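Local coordinates for mevalonate kinase (Methanocaldococcus jannaschii, PDB 1VIS), which catalyses the ATP-dependent, magnesium-requiring phosphorylation of mevalonate to 5-phosphomevalonate, an early step on the archaeal route to isoprenoid membrane lipids, at residues A[243-248]-A[272-277]. Numbering follows the deposited sequence.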
loop_
_atom_site.group_PDB
_atom_site.type_symbol
_atom_site.label_atom_id
_atom_site.label_comp_id
_atom_site.label_asym_id
_atom_site.label_seq_id
_atom_site.Cartn_x
_atom_site.Cartn_y
_atom_site.Cartn_z
ATOM N N THR A 243 16.533 9.666 4.843
ATOM C CA THR A 243 17.109 10.558 3.859
ATOM C C THR A 243 18.248 9.921 3.095
ATOM O O THR A 243 18.457 10.215 1.923
ATOM C CB THR A 243 17.650 11.806 4.522
ATOM O OG1 THR A 243 16.595 12.452 5.248
ATOM C CG2 THR A 243 18.219 12.740 3.469
ATOM N N LYS A 244 18.990 9.061 3.780
ATOM C CA LYS A 244 20.125 8.380 3.191
ATOM C C LYS A 244 19.632 7.348 2.181
ATOM O O LYS A 244 20.189 7.222 1.081
ATOM C CB LYS A 244 20.944 7.715 4.299
ATOM C CG LYS A 244 22.296 7.184 3.860
ATOM C CD LYS A 244 23.036 6.595 5.048
ATOM C CE LYS A 244 24.337 5.922 4.646
ATOM N NZ LYS A 244 24.996 5.321 5.840
ATOM N N ASN A 245 18.582 6.615 2.549
ATOM C CA ASN A 245 18.025 5.617 1.648
ATOM C C ASN A 245 17.537 6.365 0.420
ATOM O O ASN A 245 17.659 5.890 -0.705
ATOM C CB ASN A 245 16.861 4.876 2.313
ATOM C CG ASN A 245 16.328 3.711 1.465
ATOM O OD1 ASN A 245 15.552 2.893 1.956
ATOM N ND2 ASN A 245 16.740 3.636 0.199
ATOM N N HIS A 246 16.989 7.551 0.637
ATOM C CA HIS A 246 16.509 8.332 -0.485
ATOM C C HIS A 246 17.650 8.685 -1.439
ATOM O O HIS A 246 17.484 8.631 -2.652
ATOM C CB HIS A 246 15.838 9.631 -0.021
ATOM C CG HIS A 246 15.352 10.472 -1.158
ATOM N ND1 HIS A 246 14.278 10.109 -1.941
ATOM C CD2 HIS A 246 15.858 11.602 -1.713
ATOM C CE1 HIS A 246 14.142 10.976 -2.932
ATOM N NE2 HIS A 246 15.088 11.890 -2.816
ATOM N N GLU A 247 18.795 9.062 -0.881
ATOM C CA GLU A 247 19.954 9.439 -1.682
ATOM C C GLU A 247 20.414 8.256 -2.518
ATOM O O GLU A 247 21.004 8.426 -3.583
ATOM C CB GLU A 247 21.112 9.913 -0.787
ATOM C CG GLU A 247 20.849 11.213 -0.052
ATOM C CD GLU A 247 20.527 12.356 -0.991
ATOM O OE1 GLU A 247 21.413 12.732 -1.786
ATOM O OE2 GLU A 247 19.389 12.875 -0.937
ATOM N N LEU A 248 20.151 7.059 -2.013
ATOM C CA LEU A 248 20.522 5.849 -2.720
ATOM C C LEU A 248 19.546 5.627 -3.862
ATOM O O LEU A 248 19.959 5.404 -4.996
ATOM C CB LEU A 248 20.508 4.657 -1.764
ATOM C CG LEU A 248 21.566 4.770 -0.665
ATOM C CD1 LEU A 248 21.384 3.673 0.385
ATOM C CD2 LEU A 248 22.944 4.686 -1.307
ATOM N N GLY A 272 13.576 13.987 8.479
ATOM C CA GLY A 272 14.168 13.330 7.333
ATOM C C GLY A 272 13.040 12.942 6.404
ATOM O O GLY A 272 11.868 13.000 6.781
ATOM N N ALA A 273 13.373 12.541 5.188
ATOM C CA ALA A 273 12.337 12.181 4.242
ATOM C C ALA A 273 12.883 11.328 3.106
ATOM O O ALA A 273 14.078 11.339 2.835
ATOM C CB ALA A 273 11.698 13.445 3.694
ATOM N N LYS A 274 12.003 10.571 2.459
ATOM C CA LYS A 274 12.404 9.723 1.339
ATOM C C LYS A 274 11.178 9.322 0.525
ATOM O O LYS A 274 10.079 9.200 1.069
ATOM C CB LYS A 274 13.110 8.458 1.836
ATOM C CG LYS A 274 12.192 7.460 2.538
ATOM C CD LYS A 274 12.935 6.186 2.934
ATOM C CE LYS A 274 13.152 5.252 1.751
ATOM N NZ LYS A 274 11.847 4.783 1.217
ATOM N N LEU A 275 11.364 9.123 -0.774
ATOM C CA LEU A 275 10.255 8.719 -1.617
ATOM C C LEU A 275 9.910 7.287 -1.219
ATOM O O LEU A 275 10.701 6.619 -0.564
ATOM C CB LEU A 275 10.645 8.795 -3.107
ATOM C CG LEU A 275 11.524 7.696 -3.727
ATOM C CD1 LEU A 275 10.675 6.480 -4.039
ATOM C CD2 LEU A 275 12.176 8.217 -5.013
ATOM N N THR A 276 8.730 6.823 -1.620
ATOM C CA THR A 276 8.282 5.474 -1.289
ATOM C C THR A 276 7.750 4.717 -2.506
ATOM O O THR A 276 6.896 5.227 -3.243
ATOM C CB THR A 276 7.177 5.511 -0.214
ATOM O OG1 THR A 276 6.797 4.173 0.120
ATOM C CG2 THR A 276 5.951 6.264 -0.730
ATOM N N GLY A 277 8.254 3.499 -2.701
ATOM C CA GLY A 277 7.829 2.674 -3.824
ATOM C C GLY A 277 8.682 2.893 -5.060
ATOM O O GLY A 277 9.773 3.453 -4.960
#
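Thr243 and His246, one turn apart on helix 235-249, each accept a backbone N-H from strand 272-276, tying the helix to an outer strand of the four-stranded antiparallel sheet in the C-terminal domain of this GHMP kinase. The segment axes run at 42° and approach to 6.5 Å. On the strand, Ala273 and Leu275 turn their N-H groups to the helix, while Lys274 pairs through its backbone with Ile285 of strand 282-287.

Two hydrogen bonds make the polar link. Ala273 N donates to Thr243 OG1 at 3.2 Å; that hydroxyl also bonds Asn267 and the carbonyl of Gly239, and Gly272 CA lies against it. Leu275 N donates to His246 ND1 over 3.3 Å, fairly straight at 165° but with Leu275 N lying out of the imidazole plane. The imidazole reaches it because CG stands anti to the backbone N (chi1 179°), and on its other nitrogen NE2 bonds Asp260 of helix 257-269, which fixes the rotation of the ring. An alanine here would probably leave Leu275 N without its acceptor and Asp260 without this partner, and open a gap beside Leu275.

Nonpolar contact fills in between. His246 CB sits 3.5 Å from Lys274 CB, and the ring's CE1 meets Leu275 CD2, the two side chains crossing at about a right angle.

The Lys274 chain passes beside Asn245 with CE 3.4 Å from Asn245 OD1, and bends at chi3 and chi4 carry the amine on to its partners. The ammonium forms a salt bridge with Glu16, and Lys274 NZ also donates to Leu275 O at 2.8 Å, nearly in line with that carbonyl.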